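Local coordinates for protein D-threo-3-hydroxyaspartate dehydratase (Delftia, PDB 3WQC) that catalyses the pyridoxal-phosphate-dependent dehydration of D-threo-3-hydroxyaspartate to oxaloacetate and ammonia, and also acts on L-threo- and L-erythro-3-hydroxyaspartate and D-serine, at residues K116-S121 against W142-T147; G71-T76 against L92-M97; G309-L314 against T353-L358. All coordinates share one frame; numbering follows the deposited sequence.

Along the chain the three contacts follow one another in series, and none nests in or crosses another. Contact 2 comes first, with 92-97 returning beside 71-76 after helix 77-85; contact 1 follows, where 142-147 comes back beside 116-121 after helix 122-135. Both are parallel strand pairs of the alanine racemase-like TIM barrel, and strands 90-93 and 114-119 are neighbours there, so the two touch: Tyr93 N lies 2.9 Å from Lys116 O, a probable hydrogen bond. Contact 3 closes a longer loop in the C-terminal beta domain, pairing 309-314 antiparallel with 353-358; its centre is about 33 Å from that of contact 2 and about 41 Å from that of contact 1.

Contact 1: residues K116-S121 against W142-T147; sequences KLIVDS and WIEIDT
Lys116 lies alongside the indole of Trp142, with Lys116 CG 3.7 Å from Trp142 NE1. The lysine CB stands above one ring face, toward the rim. The two side chains run the same way from adjacent parallel strands of the TIM-barrel domain, joined through helix 122-135 in a right-handed beta-alpha-beta crossover. Beyond CG the lysine chain bends at chi2 and chi3, which takes NZ away from the indole to salt bridges with Asp90 and Asp114, while Trp142 NE1 hydrogen-bonds to Glu140.

Three backbone hydrogen bonds tie the strands. Leu117 O receives Trp142 N in the carbonyl plane; Trp142 O then takes Val119 N at 3.0 Å, nearly along its C=O axis; and Val119 O accepts Glu144 N with the donor lifted 27° out of the carbonyl plane. The CA-H groups of Ile118 and Ile143 add contacts to Trp142 O and Val119 O, respectively.

Ile118 and Trp142 share one face of the sheet, where CG2 of the isoleucine meets CB of the tryptophan at 4.3 Å. Val119 and Ile143 occupy the other face, against Ile165 of helix 159-171. Glu144 projects as an extended chain, CG anti to the backbone N (chi1 -172°), and its side chain lies about 5 Å from the bound pyridoxal phosphate. Asp120 OD2, which accepts a hydrogen bond from Gly153 N, is 4.8 Å from Glu144 OE2, not in contact; two like charges so placed could raise the pKa of one, perhaps Glu144. Ile118 crosses Glu144 obliquely, bringing Ile118 CD1 to 3.4 Å from Glu144 OE2.

Contact 2: residues G71-T76 against L92-M97; sequences GITVST and LYAVSM
Tyr93 reaches forward along the end of strand 72-74, toward Ser75 and Thr76. Strands 72-74 and 90-93 are parallel neighbours in the TIM-barrel domain, the two ends of a beta-alpha-beta unit built around helix 77-85. From the backbone outward, Tyr93 CB meets Val74 CG2 at 4.1 Å, on the face that these two residues share. With CG anti to the backbone N (chi1 172°), the ring runs on past the end of strand 72-74. Its CD1 lies beside Val74 O, and CE1 comes to 3.5 Å from Ser75 O, so both carbonyl oxygens sit at the ring edge near its plane. At the tip, the hydroxyl OH is 2.6 Å from a water that in turn donates to Ser75 O at 2.7 Å. The phenol and the loop carbonyl are thus joined through the water, which itself lies in the ring plane. Val95 CG2 also packs against Ser75 O, and Val95 O stands above one face of the ring, toward its rim.

Further back, three main-chain hydrogen bonds fix the pairing: Leu92 N to Ile72 O, Val74 N to Leu92 O at 2.8 Å, and Ala94 N to Val74 O. The last two run nearly along the C=O axes of their acceptors. Ala94 then centres an inverse gamma turn, with a weak hydrogen bond from Val95 N to Tyr93 O. This turn borders the active site, for Ala94 touches pyridoxal phosphate and the Ser75 side chain lies about 4 Å from that of Lys53, the inferred cofactor-attachment residue, to which the cofactor is not attached in this structure. On the face opposite Tyr93, Thr73 CG2, anti to its backbone N, presses against Ala94 CB at 3.4 Å, tighter than usual van der Waals contact.

Contact 3: residues G309-L314 against T353-L358; sequences GQVCDL and TRLRIL
Gly309 leads into an antiparallel strand pair in the C-terminal beta domain, where strand 354-358 lies between strands 310-312 and 268-278. Its CA sits 3.1 Å from Leu358 O and also meets Ile357 CG2; a CB here would clash with both, and the backbone angles themselves call for glycine.

Gln310 forms a hydrogen-bonded pair with Leu358. Its N reaches Leu358 O on a lone pair, and its O receives Leu358 N at 2.9 Å. The side chain bends at chi2 (61°), turning the amide forward along its own strand so that NE2 donates to Val311 O, close to the amide plane.

Val311, in the non-hydrogen-bonded pair with Ile357, points to the other face. Its two methyls divide the work: CG2 packs alongside Ile357 CD1 at 4.1 Å, while CG1 meets Leu355 CD1 from a chain that crosses obliquely. Phe322 adds to this apolar cluster.

Cys312 restores the hydrogen-bonded pattern with Arg356. Cys312 N donates to Arg356 O at 2.8 Å, nearly along its C=O axis, and Arg356 N bonds to Cys312 O almost straight at the hydrogen (172°) but from above the carbonyl plane. SG, anti to the carbonyl carbon, lies 3.6 Å from Leu358 CG, and Val318 packs against both residues. Asp313 OD2 forms a salt bridge with Arg317, and the Asp313 carbonyl O lies beside Arg356 CD.

At Leu314 a water takes the backbone N-H and donates to Arg354 O at 2.7 Å, so that the water bridges the two segments. Leu314 CD1 lies against Arg354 CB, side by side. Arg356 bends at chi3, NE bonding to Ser269 OG, and its NH2 grips Leu314 O at 3.0 Å within the guanidinium plane.

Contact 1: residues K116-S121 against W142-T147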
# COMPACT_ATOMS: atom_id res chain seq x y z
N LYS B 116 -1.71 -15.29 22.77
CA LYS B 116 -3.18 -15.53 22.90
C LYS B 116 -3.80 -15.48 21.53
O LYS B 116 -3.42 -14.64 20.67
CB LYS B 116 -3.84 -14.42 23.76
CG LYS B 116 -3.61 -14.56 25.25
CD LYS B 116 -2.36 -14.41 25.80
CE LYS B 116 -1.99 -12.92 25.85
NZ LYS B 116 -0.88 -13.05 26.92
N LEU B 117 -4.74 -16.38 21.27
CA LEU B 117 -5.46 -16.47 19.98
C LEU B 117 -6.93 -16.08 20.21
O LEU B 117 -7.38 -16.10 21.39
CB LEU B 117 -5.41 -17.94 19.44
CG LEU B 117 -4.00 -18.51 19.39
CD1 LEU B 117 -4.05 -19.97 18.89
CD2 LEU B 117 -3.13 -17.65 18.39
N ILE B 118 -7.67 -15.81 19.14
CA ILE B 118 -9.07 -15.45 19.28
C ILE B 118 -9.88 -16.29 18.31
O ILE B 118 -9.42 -16.66 17.22
CB ILE B 118 -9.32 -13.92 19.08
CG1 ILE B 118 -9.24 -13.49 17.61
CG2 ILE B 118 -8.36 -13.11 19.99
CD1 ILE B 118 -9.67 -12.02 17.42
N VAL B 119 -11.14 -16.56 18.69
CA VAL B 119 -12.09 -17.27 17.81
C VAL B 119 -13.46 -16.62 17.96
O VAL B 119 -13.76 -15.98 18.98
CB VAL B 119 -12.21 -18.81 18.08
CG1 VAL B 119 -10.84 -19.47 17.89
CG2 VAL B 119 -12.78 -19.10 19.45
N ASP B 120 -14.35 -16.97 17.03
CA ASP B 120 -15.78 -16.57 17.11
C ASP B 120 -16.72 -17.65 16.59
O ASP B 120 -17.89 -17.33 16.28
CB ASP B 120 -16.05 -15.23 16.43
CG ASP B 120 -15.90 -15.27 14.95
OD1 ASP B 120 -15.58 -16.32 14.36
OD2 ASP B 120 -16.16 -14.20 14.30
N SER B 121 -16.23 -18.91 16.56
CA SER B 121 -17.05 -19.96 16.03
C SER B 121 -16.75 -21.27 16.78
O SER B 121 -15.64 -21.47 17.28
CB SER B 121 -16.84 -20.14 14.51
OG SER B 121 -15.51 -20.60 14.25
N TRP B 142 -9.28 -16.33 23.45
CA TRP B 142 -10.34 -15.39 23.83
C TRP B 142 -11.42 -15.46 22.81
O TRP B 142 -11.18 -15.78 21.63
CB TRP B 142 -9.82 -13.96 23.91
CG TRP B 142 -8.72 -13.78 24.94
CD1 TRP B 142 -8.03 -14.70 25.74
CD2 TRP B 142 -8.11 -12.48 25.22
NE1 TRP B 142 -7.05 -14.07 26.47
CE2 TRP B 142 -7.05 -12.71 26.18
CE3 TRP B 142 -8.31 -11.18 24.71
CZ2 TRP B 142 -6.22 -11.65 26.65
CZ3 TRP B 142 -7.48 -10.12 25.16
CH2 TRP B 142 -6.45 -10.37 26.12
N ILE B 143 -12.65 -15.09 23.20
CA ILE B 143 -13.79 -15.14 22.26
C ILE B 143 -14.03 -13.72 21.77
O ILE B 143 -14.22 -12.77 22.59
CB ILE B 143 -15.05 -15.74 22.90
CG1 ILE B 143 -14.71 -17.19 23.41
CG2 ILE B 143 -16.21 -15.67 21.88
CD1 ILE B 143 -15.86 -17.80 24.24
N GLU B 144 -14.04 -13.54 20.46
CA GLU B 144 -14.32 -12.20 19.90
C GLU B 144 -15.83 -11.89 19.87
O GLU B 144 -16.61 -12.77 19.46
CB GLU B 144 -13.72 -12.09 18.47
CG GLU B 144 -13.82 -10.63 17.92
CD GLU B 144 -13.03 -10.38 16.67
OE1 GLU B 144 -12.85 -9.15 16.40
OE2 GLU B 144 -12.66 -11.35 15.96
N ILE B 145 -16.21 -10.68 20.30
CA ILE B 145 -17.60 -10.28 20.47
C ILE B 145 -17.86 -9.19 19.42
O ILE B 145 -17.05 -8.26 19.24
CB ILE B 145 -17.83 -9.73 21.88
CG1 ILE B 145 -17.38 -10.77 22.94
CG2 ILE B 145 -19.33 -9.35 22.04
CD1 ILE B 145 -18.03 -12.15 22.82
N ASP B 146 -19.00 -9.27 18.75
CA ASP B 146 -19.46 -8.24 17.80
C ASP B 146 -20.39 -7.32 18.61
O ASP B 146 -21.48 -7.75 19.06
CB ASP B 146 -20.26 -8.91 16.68
CG ASP B 146 -20.84 -7.91 15.70
OD1 ASP B 146 -20.61 -6.70 15.90
OD2 ASP B 146 -21.57 -8.34 14.77
N THR B 147 -19.94 -6.11 18.93
CA THR B 147 -20.72 -5.16 19.71
C THR B 147 -21.32 -4.07 18.85
O THR B 147 -22.21 -3.35 19.33
CB THR B 147 -19.90 -4.52 20.86
OG1 THR B 147 -18.70 -3.89 20.31
CG2 THR B 147 -19.49 -5.55 21.89

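Contact 2: residues G71-T76 against L92-M97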
# COMPACT_ATOMS: atom_id res chain seq x y z
N GLY B 71 1.87 -5.51 27.45
CA GLY B 71 1.69 -6.41 26.32
C GLY B 71 1.40 -5.63 25.03
O GLY B 71 1.32 -4.39 25.02
N ILE B 72 1.16 -6.40 23.96
CA ILE B 72 0.80 -5.79 22.71
C ILE B 72 -0.31 -6.63 22.04
O ILE B 72 -0.52 -7.81 22.39
CB ILE B 72 2.01 -5.72 21.71
CG1 ILE B 72 2.53 -7.13 21.31
CG2 ILE B 72 3.13 -4.81 22.27
CD1 ILE B 72 3.69 -7.12 20.31
N THR B 73 -0.90 -6.01 21.02
CA THR B 73 -1.82 -6.71 20.11
C THR B 73 -1.15 -6.70 18.75
O THR B 73 -0.52 -5.68 18.34
CB THR B 73 -3.16 -5.94 19.95
OG1 THR B 73 -3.64 -5.57 21.27
CG2 THR B 73 -4.22 -6.83 19.32
N VAL B 74 -1.25 -7.83 18.03
CA VAL B 74 -0.64 -7.93 16.70
C VAL B 74 -1.75 -8.35 15.72
O VAL B 74 -2.76 -9.00 16.08
CB VAL B 74 0.53 -8.94 16.60
CG1 VAL B 74 1.65 -8.42 17.52
CG2 VAL B 74 0.12 -10.36 16.98
N SER B 75 -1.53 -8.03 14.42
CA SER B 75 -2.48 -8.36 13.35
C SER B 75 -2.04 -9.56 12.52
O SER B 75 -2.80 -9.97 11.63
CB SER B 75 -2.75 -7.17 12.44
OG SER B 75 -1.62 -6.86 11.61
N THR B 76 -0.84 -10.09 12.75
CA THR B 76 -0.28 -11.21 11.99
C THR B 76 0.65 -12.01 12.90
O THR B 76 1.21 -11.41 13.84
CB THR B 76 0.54 -10.75 10.76
OG1 THR B 76 1.67 -9.95 11.19
CG2 THR B 76 -0.29 -9.95 9.76
N LEU B 92 -1.16 -10.66 21.99
CA LEU B 92 -2.52 -11.10 21.56
C LEU B 92 -2.61 -11.01 20.06
O LEU B 92 -2.43 -9.89 19.51
CB LEU B 92 -3.54 -10.11 22.18
CG LEU B 92 -5.00 -10.24 21.70
CD1 LEU B 92 -5.60 -11.61 22.12
CD2 LEU B 92 -5.83 -9.04 22.24
N TYR B 93 -2.89 -12.12 19.39
CA TYR B 93 -3.05 -12.13 17.94
C TYR B 93 -4.53 -11.96 17.65
O TYR B 93 -5.35 -12.89 17.78
CB TYR B 93 -2.50 -13.44 17.37
CG TYR B 93 -2.82 -13.61 15.91
CD1 TYR B 93 -2.80 -12.56 14.96
CD2 TYR B 93 -3.15 -14.91 15.46
CE1 TYR B 93 -3.12 -12.80 13.59
CE2 TYR B 93 -3.42 -15.17 14.11
CZ TYR B 93 -3.41 -14.12 13.19
OH TYR B 93 -3.72 -14.34 11.87
N ALA B 94 -4.94 -10.70 17.34
CA ALA B 94 -6.38 -10.32 17.36
C ALA B 94 -6.98 -10.42 15.95
O ALA B 94 -7.63 -9.46 15.46
CB ALA B 94 -6.58 -8.92 17.98
N VAL B 95 -6.81 -11.58 15.32
CA VAL B 95 -7.51 -11.88 14.05
C VAL B 95 -8.01 -13.33 14.23
O VAL B 95 -7.23 -14.17 14.65
CB VAL B 95 -6.56 -11.82 12.81
CG1 VAL B 95 -7.28 -12.23 11.53
CG2 VAL B 95 -6.03 -10.37 12.67
N SER B 96 -9.28 -13.59 13.88
CA SER B 96 -9.90 -14.93 14.03
C SER B 96 -8.90 -15.99 13.56
O SER B 96 -8.40 -15.95 12.42
CB SER B 96 -11.12 -15.00 13.09
OG SER B 96 -12.07 -14.01 13.33
N MET B 97 -8.61 -16.98 14.41
CA MET B 97 -7.50 -17.91 14.16
C MET B 97 -7.82 -18.85 12.99
O MET B 97 -8.91 -19.52 13.00
CB MET B 97 -7.23 -18.72 15.43
CG MET B 97 -6.06 -19.67 15.26
SD MET B 97 -4.52 -18.74 14.88
CE MET B 97 -3.39 -20.15 14.83
O HOH W 1 -3.62 -12.23 10.30

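Contact 3: residues G309-L314 against T353-L358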
# COMPACT_ATOMS: atom_id res chain seq x y z
N GLY B 309 -3.42 13.74 0.77
CA GLY B 309 -2.72 14.18 1.96
C GLY B 309 -2.68 15.70 2.05
O GLY B 309 -2.74 16.38 1.01
N GLN B 310 -2.56 16.18 3.28
CA GLN B 310 -2.42 17.63 3.53
C GLN B 310 -0.97 18.06 3.38
O GLN B 310 -0.08 17.53 4.02
CB GLN B 310 -2.88 17.95 4.97
CG GLN B 310 -2.61 19.40 5.40
CD GLN B 310 -3.36 20.38 4.51
OE1 GLN B 310 -4.57 20.27 4.32
NE2 GLN B 310 -2.62 21.39 3.94
N VAL B 311 -0.74 19.12 2.58
CA VAL B 311 0.65 19.61 2.37
C VAL B 311 1.10 20.43 3.60
O VAL B 311 0.29 21.34 4.09
CB VAL B 311 0.66 20.50 1.14
CG1 VAL B 311 2.02 21.21 1.00
CG2 VAL B 311 0.33 19.67 -0.10
N CYS B 312 2.32 20.23 4.07
CA CYS B 312 2.94 21.03 5.11
C CYS B 312 4.28 21.46 4.56
O CYS B 312 4.85 20.82 3.62
CB CYS B 312 3.24 20.16 6.35
SG CYS B 312 1.75 19.43 7.04
N ASP B 313 4.84 22.52 5.14
CA ASP B 313 6.19 22.91 4.74
C ASP B 313 7.23 21.96 5.35
O ASP B 313 6.88 21.00 6.13
CB ASP B 313 6.39 24.38 5.07
CG ASP B 313 6.30 24.71 6.59
OD1 ASP B 313 6.54 23.77 7.40
OD2 ASP B 313 6.07 25.94 6.92
N LEU B 314 8.51 22.23 5.07
CA LEU B 314 9.60 21.41 5.60
C LEU B 314 9.62 21.35 7.11
O LEU B 314 10.11 20.36 7.70
CB LEU B 314 10.94 21.89 5.02
CG LEU B 314 12.19 21.06 5.31
CD1 LEU B 314 12.01 19.56 4.90
CD2 LEU B 314 13.35 21.73 4.52
N THR B 353 11.95 21.96 -4.03
CA THR B 353 11.35 22.26 -2.68
C THR B 353 10.96 20.96 -1.99
O THR B 353 10.39 20.05 -2.66
CB THR B 353 10.05 23.10 -2.82
OG1 THR B 353 10.37 24.29 -3.49
CG2 THR B 353 9.39 23.44 -1.46
N ARG B 354 11.33 20.86 -0.73
CA ARG B 354 10.89 19.71 0.11
C ARG B 354 9.67 20.09 0.91
O ARG B 354 9.60 21.20 1.53
CB ARG B 354 12.00 19.29 1.06
CG ARG B 354 13.11 18.65 0.30
CD ARG B 354 14.23 18.20 1.16
NE ARG B 354 15.03 17.44 0.18
CZ ARG B 354 15.58 16.24 0.38
NH1 ARG B 354 15.59 15.72 1.58
NH2 ARG B 354 16.19 15.65 -0.65
N LEU B 355 8.70 19.17 0.96
CA LEU B 355 7.40 19.39 1.65
C LEU B 355 7.16 18.16 2.52
O LEU B 355 7.86 17.15 2.38
CB LEU B 355 6.29 19.45 0.62
CG LEU B 355 6.34 20.61 -0.33
CD1 LEU B 355 5.32 20.44 -1.42
CD2 LEU B 355 6.20 21.94 0.44
N ARG B 356 6.21 18.21 3.43
CA ARG B 356 5.85 17.03 4.22
C ARG B 356 4.34 16.83 4.02
O ARG B 356 3.57 17.77 4.12
CB ARG B 356 6.24 17.25 5.71
CG ARG B 356 7.77 17.13 5.80
CD ARG B 356 8.27 17.69 7.11
NE ARG B 356 7.94 16.88 8.28
CZ ARG B 356 8.35 17.22 9.51
NH1 ARG B 356 8.02 16.42 10.53
NH2 ARG B 356 9.04 18.36 9.73
N ILE B 357 3.91 15.61 3.83
CA ILE B 357 2.49 15.37 3.54
C ILE B 357 1.87 14.57 4.68
O ILE B 357 2.41 13.50 5.08
CB ILE B 357 2.29 14.57 2.22
CG1 ILE B 357 3.17 15.08 1.02
CG2 ILE B 357 0.83 14.35 1.90
CD1 ILE B 357 2.82 16.52 0.69
N LEU B 358 0.82 15.10 5.30
CA LEU B 358 0.15 14.31 6.35
C LEU B 358 -0.76 13.28 5.68
O LEU B 358 -1.52 13.62 4.77
CB LEU B 358 -0.73 15.21 7.28
CG LEU B 358 0.04 16.36 7.99
CD1 LEU B 358 -0.99 17.20 8.80
CD2 LEU B 358 1.17 15.75 8.81
O HOH W 2 8.92 23.65 2.49